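Local structure of periplasmic binding protein/LacI transcriptional regulator (Brachyspira murdochii, 4KQC) at residues Ala121-Phe125 with Arg164-Ala169; Phe220-Ser226 with Gly263-Gly267. The protein probably binds a sugar or related carbohydrate as the periplasmic solute-binding protein of an ABC transporter. Residues are numbered along the deposited sequence.

Contact 1. Residues Ala121-Phe125 with Arg164-Ala169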
ATOM      1  N   ALA A 121      13.582  -0.910   0.036  1.00 10.91           N
ATOM      2  CA  ALA A 121      14.871  -0.448  -0.513  1.00 10.98           C
ATOM      3  C   ALA A 121      16.021  -1.011   0.296  1.00 10.95           C
ATOM      4  O   ALA A 121      17.006  -1.477  -0.298  1.00  9.98           O
ATOM      5  CB  ALA A 121      14.934   1.076  -0.509  1.00 11.38           C
ATOM      6  N   ASP A 122      15.872  -1.019   1.597  1.00 10.99           N
ATOM      7  CA  ASP A 122      16.992  -1.575   2.457  1.00 11.58           C
ATOM      8  C   ASP A 122      17.271  -3.044   2.085  1.00 11.58           C
ATOM      9  O   ASP A 122      18.439  -3.455   1.883  1.00 11.08           O
ATOM     10  CB  ASP A 122      16.642  -1.535   3.954  1.00 13.74           C
ATOM     11  CG  ASP A 122      16.486  -0.142   4.515  1.00 17.45           C
ATOM     12  OD1 ASP A 122      17.076   0.826   4.020  1.00 19.97           O
ATOM     13  OD2 ASP A 122      15.703  -0.008   5.499  1.00 19.62           O
ATOM     14  N   LYS A 123      16.217  -3.831   1.970  1.00 11.28           N
ATOM     15  CA  LYS A 123      16.338  -5.243   1.632  1.00 11.21           C
ATOM     16  C   LYS A 123      16.863  -5.429   0.214  1.00 11.42           C
ATOM     17  O   LYS A 123      17.658  -6.357  -0.040  1.00 12.12           O
ATOM     18  CB  LYS A 123      14.977  -5.934   1.785  1.00 13.04           C
ATOM     19  CG  LYS A 123      14.424  -5.944   3.177  1.00 13.87           C
ATOM     20  CD  LYS A 123      15.261  -6.791   4.102  1.00 18.22           C
ATOM     21  CE  LYS A 123      14.587  -6.712   5.477  1.00 21.77           C
ATOM     22  NZ  LYS A 123      15.333  -7.534   6.455  1.00 25.80           N
HETATM   23  N   MSE A 124      16.381  -4.621  -0.744  1.00 10.96           N
HETATM   24  CA  MSE A 124      16.865  -4.742  -2.110  1.00 11.15           C
HETATM   25  C   MSE A 124      18.330  -4.400  -2.245  1.00 10.67           C
HETATM   26  O   MSE A 124      19.058  -5.052  -3.003  1.00 10.55           O
HETATM   27  CB  MSE A 124      16.031  -3.839  -3.049  1.00 11.96           C
HETATM   28  CG  MSE A 124      16.449  -3.921  -4.525  1.00 14.21           C
HETATM   29 SE   MSE A 124      15.632  -5.462  -5.427  0.65 17.52          SE
HETATM   30  CE  MSE A 124      13.677  -4.962  -5.408  1.00 15.67           C
ATOM     31  N   PHE A 125      18.741  -3.354  -1.553  1.00 11.21           N
ATOM     32  CA  PHE A 125      20.179  -2.901  -1.562  1.00 12.33           C
ATOM     33  C   PHE A 125      21.037  -3.980  -0.984  1.00 13.40           C
ATOM     34  O   PHE A 125      22.025  -4.374  -1.592  1.00 13.80           O
ATOM     35  CB  PHE A 125      20.377  -1.611  -0.802  1.00 12.97           C
ATOM     36  CG  PHE A 125      21.772  -1.122  -0.902  1.00 13.50           C
ATOM     37  CD1 PHE A 125      22.269  -0.706  -2.160  1.00 14.42           C
ATOM     38  CD2 PHE A 125      22.617  -1.198   0.170  1.00 16.32           C
ATOM     39  CE1 PHE A 125      23.562  -0.324  -2.323  1.00 16.10           C
ATOM     40  CE2 PHE A 125      23.911  -0.744   0.018  1.00 15.30           C
ATOM     41  CZ  PHE A 125      24.362  -0.335  -1.218  1.00 14.62           C
ATOM     42  N   ARG A 164      15.382   6.149  -0.452  1.00 12.39           N
ATOM     43  CA  ARG A 164      16.234   5.334   0.414  0.60 12.37           C
ATOM     44  C   ARG A 164      17.278   4.563  -0.405  1.00 11.96           C
ATOM     45  O   ARG A 164      18.452   4.466  -0.011  1.00 12.17           O
ATOM     46  CB  ARG A 164      15.412   4.380   1.261  0.60 12.87           C
ATOM     47  CG  ARG A 164      16.218   3.492   2.196  0.60 13.78           C
ATOM     48  CD  ARG A 164      16.958   4.313   3.223  0.60 15.18           C
ATOM     49  NE  ARG A 164      17.560   3.466   4.247  0.60 16.75           N
ATOM     50  CZ  ARG A 164      18.498   3.832   5.122  0.60 20.23           C
ATOM     51  NH1 ARG A 164      18.943   5.092   5.190  0.60 22.83           N
ATOM     52  NH2 ARG A 164      18.984   2.927   5.959  0.60 20.91           N
ATOM     53  N   PHE A 165      16.880   3.953  -1.485  1.00 11.26           N
ATOM     54  CA  PHE A 165      17.844   3.218  -2.359  1.00 11.94           C
ATOM     55  C   PHE A 165      18.982   4.101  -2.886  1.00 12.43           C
ATOM     56  O   PHE A 165      20.171   3.706  -2.872  1.00 11.66           O
ATOM     57  CB  PHE A 165      17.152   2.541  -3.555  1.00 12.49           C
ATOM     58  CG  PHE A 165      18.001   1.500  -4.196  1.00 12.12           C
ATOM     59  CD1 PHE A 165      18.899   1.818  -5.183  1.00 13.06           C
ATOM     60  CD2 PHE A 165      17.893   0.186  -3.808  1.00 12.75           C
ATOM     61  CE1 PHE A 165      19.703   0.857  -5.746  1.00 13.22           C
ATOM     62  CE2 PHE A 165      18.643  -0.785  -4.389  1.00 13.40           C
ATOM     63  CZ  PHE A 165      19.533  -0.459  -5.376  1.00 13.65           C
ATOM     64  N   THR A 166      18.641   5.340  -3.221  1.00 12.37           N
ATOM     65  CA  THR A 166      19.623   6.298  -3.725  1.00 13.79           C
ATOM     66  C   THR A 166      20.569   6.651  -2.614  1.00 13.86           C
ATOM     67  O   THR A 166      21.789   6.773  -2.842  1.00 14.30           O
ATOM     68  CB  THR A 166      18.845   7.497  -4.324  1.00 15.60           C
ATOM     69  OG1 THR A 166      18.172   7.032  -5.501  1.00 18.03           O
ATOM     70  CG2 THR A 166      19.750   8.637  -4.697  1.00 17.24           C
ATOM     71  N   GLU A 167      20.064   6.868  -1.421  1.00 14.14           N
ATOM     72  CA  GLU A 167      20.896   7.198  -0.271  0.60 16.16           C
ATOM     73  C   GLU A 167      21.896   6.062  -0.014  1.00 15.74           C
ATOM     74  O   GLU A 167      23.101   6.294   0.189  1.00 15.91           O
ATOM     75  CB  GLU A 167      19.997   7.503   0.947  0.60 18.24           C
ATOM     76  CG  GLU A 167      20.743   7.696   2.245  0.60 21.13           C
ATOM     77  CD  GLU A 167      19.868   7.786   3.497  0.60 23.65           C
ATOM     78  OE1 GLU A 167      18.672   7.424   3.480  0.60 26.37           O
ATOM     79  OE2 GLU A 167      20.423   8.229   4.525  0.60 29.10           O
ATOM     80  N   LEU A 168      21.407   4.828  -0.014  1.00 14.26           N
ATOM     81  CA  LEU A 168      22.308   3.719   0.312  1.00 14.49           C
ATOM     82  C   LEU A 168      23.341   3.506  -0.804  1.00 13.20           C
ATOM     83  O   LEU A 168      24.511   3.317  -0.550  1.00 13.70           O
ATOM     84  CB  LEU A 168      21.520   2.418   0.528  1.00 13.71           C
ATOM     85  CG  LEU A 168      20.533   2.430   1.716  1.00 15.11           C
ATOM     86  CD1 LEU A 168      19.635   1.227   1.688  1.00 16.17           C
ATOM     87  CD2 LEU A 168      21.283   2.527   3.031  1.00 17.23           C
ATOM     88  N   ALA A 169      22.877   3.490  -2.051  1.00 11.93           N
ATOM     89  CA  ALA A 169      23.693   3.157  -3.193  1.00 12.26           C
ATOM     90  C   ALA A 169      24.685   4.321  -3.497  1.00 14.26           C
ATOM     91  O   ALA A 169      25.810   4.094  -3.966  1.00 14.12           O
ATOM     92  CB  ALA A 169      22.811   2.843  -4.412  1.00 12.41           C
TER

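Contact 2. Residues Phe220-Ser226 with Gly263-Gly267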
ATOM      1  N   PHE A 220       2.797  -8.802 -12.467  1.00 11.12           N
ATOM      2  CA  PHE A 220       4.100  -9.431 -12.602  1.00 11.48           C
ATOM      3  C   PHE A 220       3.998 -10.966 -12.740  1.00 11.02           C
ATOM      4  O   PHE A 220       4.752 -11.565 -13.555  1.00 10.42           O
ATOM      5  CB  PHE A 220       4.955  -9.034 -11.395  1.00 11.70           C
ATOM      6  CG  PHE A 220       6.181  -9.864 -11.204  1.00 12.57           C
ATOM      7  CD1 PHE A 220       7.340  -9.620 -11.936  1.00 13.27           C
ATOM      8  CD2 PHE A 220       6.161 -10.932 -10.317  1.00 13.46           C
ATOM      9  CE1 PHE A 220       8.469 -10.407 -11.737  1.00 12.76           C
ATOM     10  CE2 PHE A 220       7.301 -11.730 -10.155  1.00 13.72           C
ATOM     11  CZ  PHE A 220       8.425 -11.444 -10.872  1.00 12.89           C
ATOM     12  N   LEU A 221       3.045 -11.551 -12.006  1.00 10.08           N
ATOM     13  CA  LEU A 221       2.856 -12.984 -11.981  1.00 10.81           C
ATOM     14  C   LEU A 221       2.150 -13.550 -13.202  1.00 11.38           C
ATOM     15  O   LEU A 221       2.096 -14.760 -13.365  1.00 12.14           O
ATOM     16  CB  LEU A 221       2.163 -13.377 -10.670  1.00 11.24           C
ATOM     17  CG  LEU A 221       2.996 -13.197  -9.395  1.00 12.24           C
ATOM     18  CD1 LEU A 221       2.161 -13.225  -8.103  1.00 12.89           C
ATOM     19  CD2 LEU A 221       4.133 -14.172  -9.313  1.00 13.20           C
ATOM     20  N   VAL A 222       1.612 -12.680 -14.055  1.00 10.97           N
ATOM     21  CA  VAL A 222       1.181 -13.075 -15.413  1.00 11.71           C
ATOM     22  C   VAL A 222       2.379 -13.497 -16.226  1.00 11.54           C
ATOM     23  O   VAL A 222       2.272 -14.434 -17.053  1.00 11.29           O
ATOM     24  CB  VAL A 222       0.477 -11.914 -16.089  1.00 12.01           C
ATOM     25  CG1 VAL A 222       0.323 -12.189 -17.597  1.00 12.75           C
ATOM     26  CG2 VAL A 222      -0.818 -11.571 -15.369  1.00 11.59           C
ATOM     27  N   VAL A 223       3.529 -12.840 -15.993  1.00 11.21           N
ATOM     28  CA  VAL A 223       4.712 -12.999 -16.859  1.00 12.44           C
ATOM     29  C   VAL A 223       5.761 -13.957 -16.265  1.00 13.09           C
ATOM     30  O   VAL A 223       6.392 -14.764 -17.002  1.00 13.28           O
ATOM     31  CB  VAL A 223       5.377 -11.621 -17.075  1.00 13.51           C
ATOM     32  CG1 VAL A 223       6.594 -11.689 -17.954  1.00 14.30           C
ATOM     33  CG2 VAL A 223       4.379 -10.700 -17.739  1.00 13.84           C
ATOM     34  N   TYR A 224       5.958 -13.826 -14.970  1.00 12.58           N
ATOM     35  CA  TYR A 224       6.952 -14.673 -14.236  1.00 12.30           C
ATOM     36  C   TYR A 224       6.227 -15.677 -13.346  1.00 13.55           C
ATOM     37  O   TYR A 224       5.397 -15.289 -12.503  1.00 14.01           O
ATOM     38  CB  TYR A 224       7.874 -13.810 -13.412  1.00 12.53           C
ATOM     39  CG  TYR A 224       8.931 -13.163 -14.258  1.00 12.10           C
ATOM     40  CD1 TYR A 224      10.073 -13.874 -14.654  1.00 11.69           C
ATOM     41  CD2 TYR A 224       8.817 -11.842 -14.688  1.00 12.46           C
ATOM     42  CE1 TYR A 224      11.025 -13.280 -15.418  1.00 13.13           C
ATOM     43  CE2 TYR A 224       9.774 -11.274 -15.455  1.00 13.23           C
ATOM     44  CZ  TYR A 224      10.884 -11.989 -15.818  1.00 13.23           C
ATOM     45  OH  TYR A 224      11.814 -11.407 -16.610  1.00 15.57           O
ATOM     46  N   LYS A 225       6.502 -16.950 -13.537  1.00 14.69           N
ATOM     47  CA  LYS A 225       5.670 -17.974 -12.990  1.00 16.62           C
ATOM     48  C   LYS A 225       6.440 -19.070 -12.309  1.00 15.80           C
ATOM     49  O   LYS A 225       5.831 -19.968 -11.752  1.00 17.00           O
ATOM     50  CB  LYS A 225       4.787 -18.581 -14.116  1.00 19.20           C
ATOM     51  CG  LYS A 225       3.810 -17.547 -14.706  1.00 23.93           C
ATOM     52  CD  LYS A 225       2.696 -18.177 -15.514  1.00 26.64           C
ATOM     53  CE  LYS A 225       2.971 -18.190 -16.992  1.00 29.07           C
ATOM     54  NZ  LYS A 225       1.700 -18.536 -17.725  1.00 31.82           N
ATOM     55  N   SER A 226       7.764 -18.977 -12.292  1.00 15.74           N
ATOM     56  CA  SER A 226       8.572 -20.035 -11.687  1.00 15.11           C
ATOM     57  C   SER A 226       9.840 -19.448 -11.091  1.00 14.84           C
ATOM     58  O   SER A 226      10.290 -18.385 -11.542  1.00 13.11           O
ATOM     59  CB  SER A 226       8.935 -21.057 -12.757  1.00 17.60           C
ATOM     60  OG  SER A 226       9.851 -22.050 -12.227  1.00 18.30           O
ATOM     61  N   GLY A 263       9.243 -18.852  -3.911  1.00 12.49           N
ATOM     62  CA  GLY A 263      10.529 -18.274  -4.202  1.00 13.01           C
ATOM     63  C   GLY A 263      10.652 -17.326  -5.387  1.00 12.29           C
ATOM     64  O   GLY A 263      11.756 -16.943  -5.775  1.00 12.38           O
ATOM     65  N   ILE A 264       9.502 -16.965  -5.999  1.00 13.05           N
ATOM     66  CA  ILE A 264       9.455 -16.017  -7.089  1.00 12.31           C
ATOM     67  C   ILE A 264       9.635 -14.559  -6.583  1.00 11.81           C
ATOM     68  O   ILE A 264      10.311 -13.780  -7.193  1.00 11.83           O
ATOM     69  CB  ILE A 264       8.129 -16.172  -7.889  1.00 13.23           C
ATOM     70  CG1 ILE A 264       7.994 -17.616  -8.426  1.00 14.27           C
ATOM     71  CG2 ILE A 264       8.080 -15.154  -9.024  1.00 14.65           C
ATOM     72  CD1 ILE A 264       6.592 -17.994  -8.775  1.00 15.41           C
ATOM     73  N   ILE A 265       9.054 -14.273  -5.423  1.00 11.61           N
ATOM     74  CA  ILE A 265       9.156 -12.959  -4.803  1.00 11.02           C
ATOM     75  C   ILE A 265       9.912 -13.186  -3.506  1.00 11.48           C
ATOM     76  O   ILE A 265       9.555 -14.092  -2.734  1.00 12.07           O
ATOM     77  CB  ILE A 265       7.732 -12.336  -4.569  1.00 11.14           C
ATOM     78  CG1 ILE A 265       7.065 -12.069  -5.900  1.00 11.20           C
ATOM     79  CG2 ILE A 265       7.820 -11.103  -3.697  1.00 11.27           C
ATOM     80  CD1 ILE A 265       5.635 -11.554  -5.790  1.00 11.41           C
ATOM     81  N   GLN A 266      10.971 -12.407  -3.268  1.00 12.74           N
ATOM     82  CA  GLN A 266      11.847 -12.639  -2.121  0.70 13.26           C
ATOM     83  C   GLN A 266      11.187 -12.229  -0.822  1.00 13.26           C
ATOM     84  O   GLN A 266      11.452 -12.820   0.218  1.00 15.46           O
ATOM     85  CB  GLN A 266      13.207 -11.947  -2.287  0.70 14.26           C
ATOM     86  CG  GLN A 266      14.026 -12.458  -3.462  0.70 15.37           C
ATOM     87  CD  GLN A 266      13.951 -13.989  -3.587  0.70 17.48           C
ATOM     88  OE1 GLN A 266      13.325 -14.559  -4.519  0.70 17.45           O
ATOM     89  NE2 GLN A 266      14.521 -14.667  -2.592  0.70 18.63           N
ATOM     90  N   GLY A 267      10.312 -11.233  -0.860  1.00 11.50           N
ATOM     91  CA  GLY A 267       9.702 -10.737   0.369  1.00 10.86           C
ATOM     92  C   GLY A 267       8.898  -9.511  -0.001  1.00  9.94           C
ATOM     93  O   GLY A 267       9.078  -8.965  -1.124  1.00  9.18           O
TER

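Contact 1. Residues Ala121-Phe125 with Arg164-Ala169
Phe125, with 89 Å² buried, reaches from helix 113-133 onto helix 152-171 and fits among Phe165, Leu168 and Ala169. Its ring edge points at the face of Phe165 in a T-shaped pair, with centroids 5.8 Å apart and planes at 84°. One face of the same ring receives a CH-pi contact from Leu168 CB, 3.9 Å from the ring centroid and 15° off its normal, while Phe125 CE1 lies 3.6 Å from Ala169 CA. Phe165 buries 76 Å² and fills the space between the helices: its CE2 packs 3.8 Å from CG of Met124, a selenomethionine, and its CB 4.0 Å from CB of Ala121. Ala121 CA lies 5.1 Å from Phe165 CA, the nearest CA pair across the two segments. The two short helical segments cross at -40° with axes 9.1 Å apart, a layer of helices on one face of the sheet in a Rossmann-like lobe of a type I periplasmic binding protein. Beneath them, Phe165 touches Leu181 of strand 179-184 and Met124 touches Val246 of strand 246-250. Leu168 (60 Å²) also borders the polar side, its CD1 3.5 Å from Asp122 OD1. That carboxylate oxygen accepts a hydrogen bond from Arg164 NE at 2.7 Å within a salt bridge, and Arg164 NH1 bridges to Glu167 OE1 at 2.9 Å, extending the network along the second helix.

Contact 2. Residues Phe220-Ser226 with Gly263-Gly267
Phe220, on helix 214-223, meets Ile264, which buries 102 Å², with its ring edge: Phe220 CE2 is 3.7 Å from Ile264 CG2, and also 4.3 Å from Ile265 CG1. Leu221 follows with looser apolar contacts, CD2 to Ile264 CG2 at 4.1 Å and CD1 to Ile265 CD1 at 4.5 Å, beside Ala259 of helix 254-261. Facing these residues is the turn that leads from that helix into strand 267-270, a helix-to-strand connection of the alpha/beta lobe; Gly263, with positive phi, closes the helix in a Schellman motif and Ile264 comes next. Next along the first segment, Tyr224 points its CB toward the turn while the ring leads off to a hydroxyl hydrogen bond with Asp238. The CA-to-CB bonds of Lys225 and Ser226 point away, and their backbone makes the contact: Lys225 O lies 3.7 Å from Ile264 CD1, and Ser226 C 3.7 Å from Ile264 CG1.

Both contacts belong to the same lobe and its mixed sheet, but on opposite faces: contact 1 joins the helices that flank strand 141-146 in sequence, contact 2 the end of helix 214-223 and the turn entering strand 267-270. Their centres are 21 Å apart and their nearest atoms about 7 Å, so they do not touch. The central strands lie between them, with Met124 of contact 1 resting on strand 246-250 and Phe220 of contact 2 on strand 208-211. In relatives the sugar sits in the cleft between two lobes; each contact, centred 19 Å from the chain centre, packs elements within one lobe.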